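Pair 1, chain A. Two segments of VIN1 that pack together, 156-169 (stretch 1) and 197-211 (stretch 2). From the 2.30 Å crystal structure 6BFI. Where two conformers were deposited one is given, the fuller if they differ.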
# COMPACT_ATOMS: atom_id res chain seq x y z
N ASP A 156 27.88 -14.52 30.48
CA ASP A 156 26.68 -13.71 30.60
C ASP A 156 25.83 -13.78 29.33
O ASP A 156 24.60 -13.78 29.40
CB ASP A 156 27.04 -12.25 30.91
CG ASP A 156 27.57 -12.08 32.32
OD1 ASP A 156 27.30 -12.95 33.17
OD2 ASP A 156 28.24 -11.05 32.58
N LEU A 157 26.48 -13.84 28.17
CA LEU A 157 25.74 -13.99 26.92
C LEU A 157 25.08 -15.36 26.84
O LEU A 157 24.00 -15.50 26.25
CB LEU A 157 26.66 -13.77 25.72
CG LEU A 157 26.10 -13.98 24.32
CD1 LEU A 157 24.81 -13.18 24.12
CD2 LEU A 157 27.13 -13.59 23.27
N ALA A 158 25.70 -16.38 27.43
CA ALA A 158 25.10 -17.71 27.44
C ALA A 158 23.86 -17.74 28.32
O ALA A 158 22.79 -18.18 27.89
CB ALA A 158 26.12 -18.75 27.90
N THR A 159 23.99 -17.28 29.57
CA THR A 159 22.84 -17.28 30.48
C THR A 159 21.72 -16.38 29.97
O THR A 159 20.55 -16.78 29.94
CB THR A 159 23.28 -16.84 31.88
OG1 THR A 159 23.69 -15.47 31.83
CG2 THR A 159 24.45 -17.69 32.36
N PHE A 160 22.07 -15.16 29.56
CA PHE A 160 21.09 -14.24 28.99
C PHE A 160 20.40 -14.87 27.78
O PHE A 160 19.19 -14.73 27.62
CB PHE A 160 21.78 -12.93 28.61
CG PHE A 160 21.02 -12.11 27.60
CD1 PHE A 160 20.00 -11.26 28.00
CD2 PHE A 160 21.34 -12.17 26.25
CE1 PHE A 160 19.31 -10.50 27.07
CE2 PHE A 160 20.65 -11.42 25.32
CZ PHE A 160 19.64 -10.58 25.73
N LEU A 161 21.17 -15.55 26.93
CA LEU A 161 20.58 -16.21 25.76
C LEU A 161 19.57 -17.27 26.19
O LEU A 161 18.43 -17.30 25.70
CB LEU A 161 21.69 -16.82 24.91
CG LEU A 161 21.47 -17.08 23.41
CD1 LEU A 161 22.81 -17.38 22.75
CD2 LEU A 161 20.50 -18.23 23.16
N GLN A 162 19.97 -18.15 27.12
CA GLN A 162 19.08 -19.21 27.57
C GLN A 162 17.89 -18.69 28.36
O GLN A 162 16.94 -19.45 28.59
CB GLN A 162 19.85 -20.23 28.41
CG GLN A 162 19.89 -19.92 29.89
CD GLN A 162 20.60 -21.00 30.69
OE1 GLN A 162 21.53 -21.64 30.20
NE2 GLN A 162 20.17 -21.21 31.93
N ASN A 163 17.92 -17.43 28.79
CA ASN A 163 16.73 -16.81 29.36
C ASN A 163 15.88 -16.10 28.31
O ASN A 163 14.67 -15.94 28.51
CB ASN A 163 17.11 -15.81 30.46
CG ASN A 163 17.94 -16.44 31.55
OD1 ASN A 163 18.07 -17.66 31.62
ND2 ASN A 163 18.52 -15.61 32.41
N LEU A 164 16.49 -15.67 27.20
CA LEU A 164 15.79 -14.91 26.18
C LEU A 164 15.08 -15.80 25.17
O LEU A 164 14.01 -15.42 24.68
CB LEU A 164 16.77 -14.00 25.44
CG LEU A 164 16.17 -13.05 24.40
CD1 LEU A 164 15.30 -12.00 25.07
CD2 LEU A 164 17.26 -12.40 23.56
N THR A 165 15.64 -16.97 24.85
CA THR A 165 15.01 -17.84 23.86
C THR A 165 13.63 -18.33 24.28
O THR A 165 12.69 -18.23 23.47
CB THR A 165 15.95 -19.01 23.54
OG1 THR A 165 17.14 -18.51 22.91
CG2 THR A 165 15.27 -20.00 22.61
N PRO A 166 13.42 -18.87 25.50
CA PRO A 166 12.06 -19.35 25.83
C PRO A 166 11.03 -18.24 25.88
O PRO A 166 9.88 -18.45 25.47
CB PRO A 166 12.26 -20.02 27.20
CG PRO A 166 13.44 -19.35 27.77
CD PRO A 166 14.35 -19.09 26.61
N GLY A 167 11.40 -17.06 26.38
CA GLY A 167 10.46 -15.94 26.37
C GLY A 167 10.10 -15.50 24.97
O GLY A 167 8.92 -15.26 24.67
N MET A 168 11.10 -15.38 24.09
CA MET A 168 10.83 -15.02 22.70
C MET A 168 9.92 -16.04 22.03
O MET A 168 8.99 -15.67 21.30
CB MET A 168 12.15 -14.89 21.93
CG MET A 168 12.84 -13.55 22.09
SD MET A 168 11.91 -12.22 21.30
CE MET A 168 12.94 -10.80 21.67
N THR A 169 10.18 -17.33 22.26
CA THR A 169 9.31 -18.36 21.69
C THR A 169 7.89 -18.24 22.24
O THR A 169 6.91 -18.36 21.48
CB THR A 169 9.89 -19.75 21.98
OG1 THR A 169 11.10 -19.92 21.24
CG2 THR A 169 8.90 -20.84 21.58
N THR A 197 10.59 -9.24 11.81
CA THR A 197 11.67 -8.39 12.30
C THR A 197 12.34 -8.99 13.53
O THR A 197 13.57 -9.10 13.59
CB THR A 197 11.14 -6.99 12.62
OG1 THR A 197 10.82 -6.31 11.40
CG2 THR A 197 12.17 -6.18 13.39
N VAL A 198 11.55 -9.41 14.51
CA VAL A 198 12.13 -9.99 15.73
C VAL A 198 12.92 -11.25 15.40
O VAL A 198 14.06 -11.43 15.85
CB VAL A 198 11.02 -10.26 16.77
CG1 VAL A 198 11.61 -10.92 18.00
CG2 VAL A 198 10.31 -8.98 17.14
N ARG A 199 12.33 -12.13 14.59
CA ARG A 199 12.97 -13.41 14.28
C ARG A 199 14.30 -13.21 13.56
O ARG A 199 15.26 -13.96 13.79
CB ARG A 199 12.03 -14.28 13.45
CG ARG A 199 11.53 -15.52 14.18
CD ARG A 199 10.74 -16.44 13.25
NE ARG A 199 9.35 -16.04 13.10
CZ ARG A 199 8.34 -16.57 13.77
NH1 ARG A 199 8.56 -17.54 14.65
NH2 ARG A 199 7.10 -16.14 13.57
N GLU A 200 14.39 -12.21 12.67
CA GLU A 200 15.65 -11.95 11.99
C GLU A 200 16.62 -11.16 12.86
O GLU A 200 17.83 -11.22 12.60
CB GLU A 200 15.41 -11.21 10.67
CG GLU A 200 14.82 -9.82 10.79
CD GLU A 200 14.62 -9.16 9.44
OE1 GLU A 200 15.54 -8.45 8.97
OE2 GLU A 200 13.54 -9.35 8.84
N GLN A 201 16.14 -10.46 13.89
CA GLN A 201 17.02 -9.62 14.70
C GLN A 201 17.64 -10.33 15.90
O GLN A 201 18.64 -9.85 16.42
CB GLN A 201 16.27 -8.38 15.19
CG GLN A 201 16.04 -7.33 14.11
CD GLN A 201 17.31 -6.95 13.39
OE1 GLN A 201 18.24 -6.39 13.99
NE2 GLN A 201 17.37 -7.23 12.10
N ILE A 202 17.07 -11.45 16.35
CA ILE A 202 17.65 -12.16 17.50
C ILE A 202 19.12 -12.55 17.28
O ILE A 202 19.99 -12.15 18.08
CB ILE A 202 16.81 -13.38 17.88
CG1 ILE A 202 15.45 -12.94 18.44
CG2 ILE A 202 17.55 -14.25 18.89
CD1 ILE A 202 15.57 -11.98 19.60
N PRO A 203 19.46 -13.31 16.23
CA PRO A 203 20.87 -13.71 16.06
C PRO A 203 21.78 -12.53 15.79
O PRO A 203 22.98 -12.59 16.11
CB PRO A 203 20.83 -14.69 14.89
CG PRO A 203 19.64 -14.27 14.10
CD PRO A 203 18.63 -13.82 15.11
N ILE A 204 21.26 -11.45 15.20
CA ILE A 204 22.06 -10.24 15.04
C ILE A 204 22.43 -9.68 16.41
O ILE A 204 23.56 -9.25 16.64
CB ILE A 204 21.31 -9.20 14.19
CG1 ILE A 204 20.65 -9.87 12.98
CG2 ILE A 204 22.24 -8.09 13.75
CD1 ILE A 204 21.60 -10.66 12.12
N LEU A 205 21.47 -9.69 17.33
CA LEU A 205 21.73 -9.20 18.68
C LEU A 205 22.80 -10.04 19.36
O LEU A 205 23.80 -9.50 19.87
CB LEU A 205 20.44 -9.21 19.50
CG LEU A 205 20.61 -8.85 20.97
CD1 LEU A 205 21.30 -7.51 21.12
CD2 LEU A 205 19.26 -8.84 21.68
N ILE A 206 22.64 -11.37 19.38
CA ILE A 206 23.63 -12.19 20.07
C ILE A 206 25.00 -12.05 19.40
O ILE A 206 26.04 -12.09 20.07
CB ILE A 206 23.18 -13.66 20.15
CG1 ILE A 206 23.19 -14.32 18.78
CG2 ILE A 206 21.80 -13.75 20.79
CD1 ILE A 206 23.00 -15.83 18.82
N SER A 207 25.02 -11.85 18.07
CA SER A 207 26.29 -11.67 17.38
C SER A 207 26.98 -10.38 17.81
O SER A 207 28.16 -10.38 18.18
CB SER A 207 26.06 -11.68 15.87
OG SER A 207 27.29 -11.55 15.17
N SER A 208 26.24 -9.26 17.79
CA SER A 208 26.81 -7.98 18.22
C SER A 208 27.31 -8.06 19.65
O SER A 208 28.38 -7.52 19.97
CB SER A 208 25.77 -6.87 18.06
OG SER A 208 24.61 -7.15 18.84
N ILE A 209 26.55 -8.72 20.53
CA ILE A 209 27.02 -8.93 21.90
C ILE A 209 28.34 -9.68 21.90
O ILE A 209 29.26 -9.36 22.66
CB ILE A 209 25.96 -9.67 22.73
CG1 ILE A 209 24.68 -8.85 22.83
CG2 ILE A 209 26.48 -9.97 24.12
CD1 ILE A 209 23.54 -9.60 23.47
N ARG A 210 28.46 -10.70 21.04
CA ARG A 210 29.70 -11.46 20.96
C ARG A 210 30.88 -10.56 20.58
O ARG A 210 31.95 -10.64 21.19
CB ARG A 210 29.55 -12.61 19.96
CG ARG A 210 30.59 -13.70 20.07
CD ARG A 210 29.95 -15.05 19.83
NE ARG A 210 29.05 -15.42 20.91
CZ ARG A 210 28.06 -16.31 20.80
NH1 ARG A 210 27.84 -16.91 19.64
NH2 ARG A 210 27.29 -16.58 21.84
N VAL A 211 30.69 -9.68 19.59
CA VAL A 211 31.79 -8.79 19.23
C VAL A 211 32.11 -7.84 20.38
O VAL A 211 33.28 -7.48 20.58
CB VAL A 211 31.52 -8.02 17.92
CG1 VAL A 211 30.38 -8.64 17.13
CG2 VAL A 211 31.28 -6.53 18.18

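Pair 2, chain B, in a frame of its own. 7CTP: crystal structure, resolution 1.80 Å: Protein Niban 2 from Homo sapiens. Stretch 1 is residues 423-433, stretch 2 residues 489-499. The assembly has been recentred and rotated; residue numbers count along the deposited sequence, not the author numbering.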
# COMPACT_ATOMS: atom_id res chain seq x y z
N SER B 423 7.32 -3.28 -10.74
CA SER B 423 6.66 -2.40 -9.79
C SER B 423 5.16 -2.66 -9.74
O SER B 423 4.58 -2.77 -8.66
CB SER B 423 6.94 -0.94 -10.15
OG SER B 423 8.33 -0.71 -10.25
N SER B 424 4.52 -2.73 -10.91
CA SER B 424 3.08 -3.01 -10.97
C SER B 424 2.77 -4.32 -10.28
O SER B 424 1.81 -4.42 -9.50
CB SER B 424 2.60 -3.05 -12.42
OG SER B 424 2.72 -1.78 -13.04
N THR B 425 3.58 -5.35 -10.54
CA THR B 425 3.35 -6.65 -9.93
C THR B 425 3.40 -6.57 -8.41
O THR B 425 2.51 -7.07 -7.72
CB THR B 425 4.36 -7.66 -10.46
OG1 THR B 425 4.13 -7.87 -11.86
CG2 THR B 425 4.21 -8.99 -9.72
N SER B 426 4.45 -5.94 -7.87
CA SER B 426 4.59 -5.81 -6.43
C SER B 426 3.41 -5.06 -5.81
O SER B 426 2.79 -5.53 -4.85
CB SER B 426 5.90 -5.09 -6.09
OG SER B 426 6.01 -4.89 -4.70
N VAL B 427 3.09 -3.89 -6.35
CA VAL B 427 2.02 -3.07 -5.78
C VAL B 427 0.69 -3.81 -5.82
O VAL B 427 -0.09 -3.79 -4.86
CB VAL B 427 1.94 -1.72 -6.52
CG1 VAL B 427 0.64 -1.01 -6.20
CG2 VAL B 427 3.15 -0.85 -6.13
N PHE B 428 0.42 -4.50 -6.92
CA PHE B 428 -0.91 -5.10 -7.08
C PHE B 428 -1.05 -6.40 -6.30
O PHE B 428 -2.16 -6.76 -5.91
CB PHE B 428 -1.21 -5.24 -8.56
CG PHE B 428 -1.52 -3.92 -9.22
CD1 PHE B 428 -2.47 -3.08 -8.64
CD2 PHE B 428 -0.84 -3.50 -10.34
CE1 PHE B 428 -2.75 -1.84 -9.21
CE2 PHE B 428 -1.12 -2.27 -10.90
CZ PHE B 428 -2.07 -1.44 -10.34
N LYS B 429 0.06 -7.08 -6.00
CA LYS B 429 -0.02 -8.18 -5.04
C LYS B 429 -0.35 -7.67 -3.65
O LYS B 429 -1.17 -8.27 -2.95
CB LYS B 429 1.28 -8.98 -5.02
CG LYS B 429 1.62 -9.61 -6.34
CD LYS B 429 2.97 -10.30 -6.35
CE LYS B 429 3.53 -10.49 -4.96
NZ LYS B 429 4.89 -11.12 -5.01
N GLN B 430 0.28 -6.57 -3.24
CA GLN B 430 0.02 -5.99 -1.93
C GLN B 430 -1.44 -5.55 -1.81
O GLN B 430 -2.12 -5.85 -0.82
CB GLN B 430 0.98 -4.82 -1.68
CG GLN B 430 0.50 -3.73 -0.72
CD GLN B 430 0.90 -3.99 0.73
OE1 GLN B 430 1.95 -4.58 1.02
NE2 GLN B 430 0.07 -3.51 1.66
N ARG B 431 -1.95 -4.85 -2.84
CA ARG B 431 -3.32 -4.37 -2.78
C ARG B 431 -4.31 -5.52 -2.79
O ARG B 431 -5.28 -5.51 -2.03
CB ARG B 431 -3.60 -3.41 -3.94
CG ARG B 431 -2.71 -2.18 -3.93
CD ARG B 431 -3.45 -0.91 -4.28
NE ARG B 431 -2.56 0.25 -4.29
CZ ARG B 431 -2.37 1.04 -5.34
NH1 ARG B 431 -1.54 2.07 -5.26
NH2 ARG B 431 -3.02 0.79 -6.48
N ALA B 432 -4.07 -6.54 -3.62
CA ALA B 432 -4.98 -7.70 -3.64
C ALA B 432 -5.03 -8.38 -2.28
O ALA B 432 -6.11 -8.80 -1.83
CB ALA B 432 -4.55 -8.69 -4.73
N GLN B 433 -3.89 -8.51 -1.61
CA GLN B 433 -3.86 -9.20 -0.32
C GLN B 433 -4.58 -8.38 0.75
O GLN B 433 -5.28 -8.95 1.60
CB GLN B 433 -2.41 -9.48 0.08
CG GLN B 433 -1.75 -10.48 -0.86
CD GLN B 433 -0.29 -10.72 -0.57
OE1 GLN B 433 0.40 -9.88 0.03
NE2 GLN B 433 0.22 -11.88 -1.00
N ARG B 489 -13.84 -3.80 -9.31
CA ARG B 489 -13.26 -2.49 -9.04
C ARG B 489 -11.74 -2.56 -9.04
O ARG B 489 -11.06 -1.67 -9.57
CB ARG B 489 -13.77 -1.97 -7.69
CG ARG B 489 -13.36 -0.52 -7.36
CD ARG B 489 -13.77 -0.19 -5.92
NE ARG B 489 -14.99 -0.90 -5.52
CZ ARG B 489 -15.20 -1.42 -4.31
NH1 ARG B 489 -14.28 -1.33 -3.36
NH2 ARG B 489 -16.35 -2.04 -4.06
N PHE B 490 -11.19 -3.64 -8.48
CA PHE B 490 -9.75 -3.80 -8.40
C PHE B 490 -9.15 -3.98 -9.79
O PHE B 490 -8.12 -3.37 -10.12
CB PHE B 490 -9.43 -5.00 -7.50
CG PHE B 490 -7.97 -5.39 -7.49
CD1 PHE B 490 -7.01 -4.56 -6.93
CD2 PHE B 490 -7.58 -6.61 -8.02
CE1 PHE B 490 -5.67 -4.95 -6.91
CE2 PHE B 490 -6.25 -6.99 -8.00
CZ PHE B 490 -5.30 -6.16 -7.45
N PHE B 491 -9.79 -4.80 -10.63
CA PHE B 491 -9.28 -5.02 -11.98
C PHE B 491 -9.35 -3.74 -12.81
O PHE B 491 -8.44 -3.44 -13.59
CB PHE B 491 -10.05 -6.14 -12.68
CG PHE B 491 -9.97 -7.46 -11.98
CD1 PHE B 491 -8.85 -7.84 -11.27
CD2 PHE B 491 -11.04 -8.34 -12.05
CE1 PHE B 491 -8.80 -9.07 -10.63
CE2 PHE B 491 -11.00 -9.56 -11.42
CZ PHE B 491 -9.88 -9.94 -10.71
N ARG B 492 -10.46 -3.00 -12.68
CA ARG B 492 -10.62 -1.73 -13.39
C ARG B 492 -9.55 -0.74 -12.96
O ARG B 492 -8.89 -0.11 -13.80
CB ARG B 492 -12.02 -1.19 -13.14
CG ARG B 492 -12.25 0.30 -13.45
CD ARG B 492 -13.38 0.84 -12.57
NE ARG B 492 -13.81 2.19 -12.92
CZ ARG B 492 -13.23 3.30 -12.48
NH1 ARG B 492 -13.70 4.49 -12.85
NH2 ARG B 492 -12.18 3.24 -11.67
N GLU B 493 -9.36 -0.60 -11.64
CA GLU B 493 -8.34 0.30 -11.10
C GLU B 493 -6.96 -0.07 -11.61
O GLU B 493 -6.19 0.80 -12.04
CB GLU B 493 -8.38 0.27 -9.57
CG GLU B 493 -7.19 0.99 -8.93
CD GLU B 493 -7.13 0.88 -7.41
OE1 GLU B 493 -7.40 1.90 -6.74
OE2 GLU B 493 -6.78 -0.21 -6.90
N ALA B 494 -6.62 -1.37 -11.59
CA ALA B 494 -5.29 -1.81 -11.99
C ALA B 494 -5.04 -1.56 -13.48
O ALA B 494 -3.96 -1.13 -13.88
CB ALA B 494 -5.09 -3.28 -11.65
N LEU B 495 -6.05 -1.85 -14.32
CA LEU B 495 -5.90 -1.60 -15.74
C LEU B 495 -5.71 -0.11 -16.03
O LEU B 495 -4.92 0.26 -16.90
CB LEU B 495 -7.11 -2.13 -16.50
CG LEU B 495 -7.20 -3.65 -16.61
CD1 LEU B 495 -8.51 -4.02 -17.30
CD2 LEU B 495 -6.03 -4.15 -17.40
N LEU B 496 -6.45 0.74 -15.31
CA LEU B 496 -6.28 2.18 -15.47
C LEU B 496 -4.89 2.62 -15.02
O LEU B 496 -4.25 3.46 -15.67
CB LEU B 496 -7.35 2.92 -14.67
CG LEU B 496 -8.76 2.89 -15.24
CD1 LEU B 496 -9.76 3.46 -14.26
CD2 LEU B 496 -8.80 3.67 -16.55
N GLN B 497 -4.40 2.06 -13.92
CA GLN B 497 -3.10 2.46 -13.39
C GLN B 497 -1.94 1.96 -14.24
O GLN B 497 -0.84 2.51 -14.13
CB GLN B 497 -2.96 1.98 -11.95
CG GLN B 497 -3.84 2.78 -11.00
CD GLN B 497 -3.76 2.31 -9.56
OE1 GLN B 497 -2.82 1.62 -9.17
NE2 GLN B 497 -4.73 2.72 -8.76
N ILE B 498 -2.15 0.96 -15.08
CA ILE B 498 -1.13 0.55 -16.04
C ILE B 498 -1.23 1.34 -17.34
O ILE B 498 -0.21 1.76 -17.90
CB ILE B 498 -1.21 -0.97 -16.30
CG1 ILE B 498 -0.73 -1.76 -15.08
CG2 ILE B 498 -0.41 -1.33 -17.56
CD1 ILE B 498 -1.29 -3.16 -14.99
N SER B 499 -2.44 1.59 -17.81
CA SER B 499 -2.62 2.14 -19.16
C SER B 499 -2.48 3.66 -19.20
O SER B 499 -1.93 4.20 -20.17
CB SER B 499 -3.97 1.69 -19.71
OG SER B 499 -5.03 2.23 -18.95

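Both pairs are antiparallel helix packings of nearly the same geometry. The axes approach to 10.9 Å in pair 1 and 11.6 Å in pair 2, with angles of 166° and 162° between the helix directions, and the N, CA and C atoms of 14 central residues superpose with an RMSD of 0.5 Å. The backbone thus fixes which positions face each other and leaves the side chains to fill a similar gap.

The clearest difference lies at Leu161(A) = Phe428(B) and Ile206(A) = Ala494(B). In pair 1 two aliphatic chains meet tip to tip, Leu161(A) CD1 lying 4.2 Å from Ile206(A) CD1. In pair 2 the bulk moves to one side. The CA-to-CB bond of Phe428(B) points sideways, but its ring reaches back as a knob among Phe490(B), Ala494(B), Gln497(B) and Ile498(B). Ala494(B) is small enough to lie beneath it: its CB sits over one face of the ring, 3.8 Å from the centroid of Phe428(B), in a CH-pi contact.

One turn along, Leu164(A) matches Arg431(B), while Leu205(A) and Ile209(A) match Glu493(B) and Gln497(B). Pair 1 keeps this side apolar. Leu164(A) CD2 lies 4.5 Å from Leu205(A) CD2, and Phe160(A), which matches Val427(B), brings its CE2 to 3.9 Å from Ile209(A) CD1. Val427(B) makes no comparable contact. Pair 2 uses polar ends instead: Arg431(B) NH2 donates a hydrogen bond to Gln497(B) OE1 at 2.8 Å and forms a long salt bridge, 3.9 Å, to Glu493(B) OE2. The arginine still packs through its base, with CB 3.9 Å from Phe490(B) CE1. Pair 1 has no hydrogen bond between its two stretches.

Ile202(A) = Phe490(B) is a large apolar residue in both. Both reach the matched position, Leu164(A) or Arg431(B), with Ile202(A) CD1 4.3 Å from Leu164(A) CD2. Ile202(A) CD1 also touches Met168(A) CE at 3.5 Å. Phe490(B) CZ also packs 3.8 Å from Ala432(B) CB, at the position of Thr165(A), which makes no contact across to the other stretch.

At Leu157(A) = Ser424(B) the emphasis reverses. Leu157(A) loses 97 Å² to the other helix, its CD1 3.6 Å from Ile209(A) CG2 and its CD2 3.3 Å from Arg210(A) NH2. Ser424(B) gives up just 17 Å², its OG 4.0 Å from Ile498(B) CG1.

The rule to read here is that one backbone frame accepts either distributed apolar packing or an aromatic knob over alanine flanked by a polar cluster.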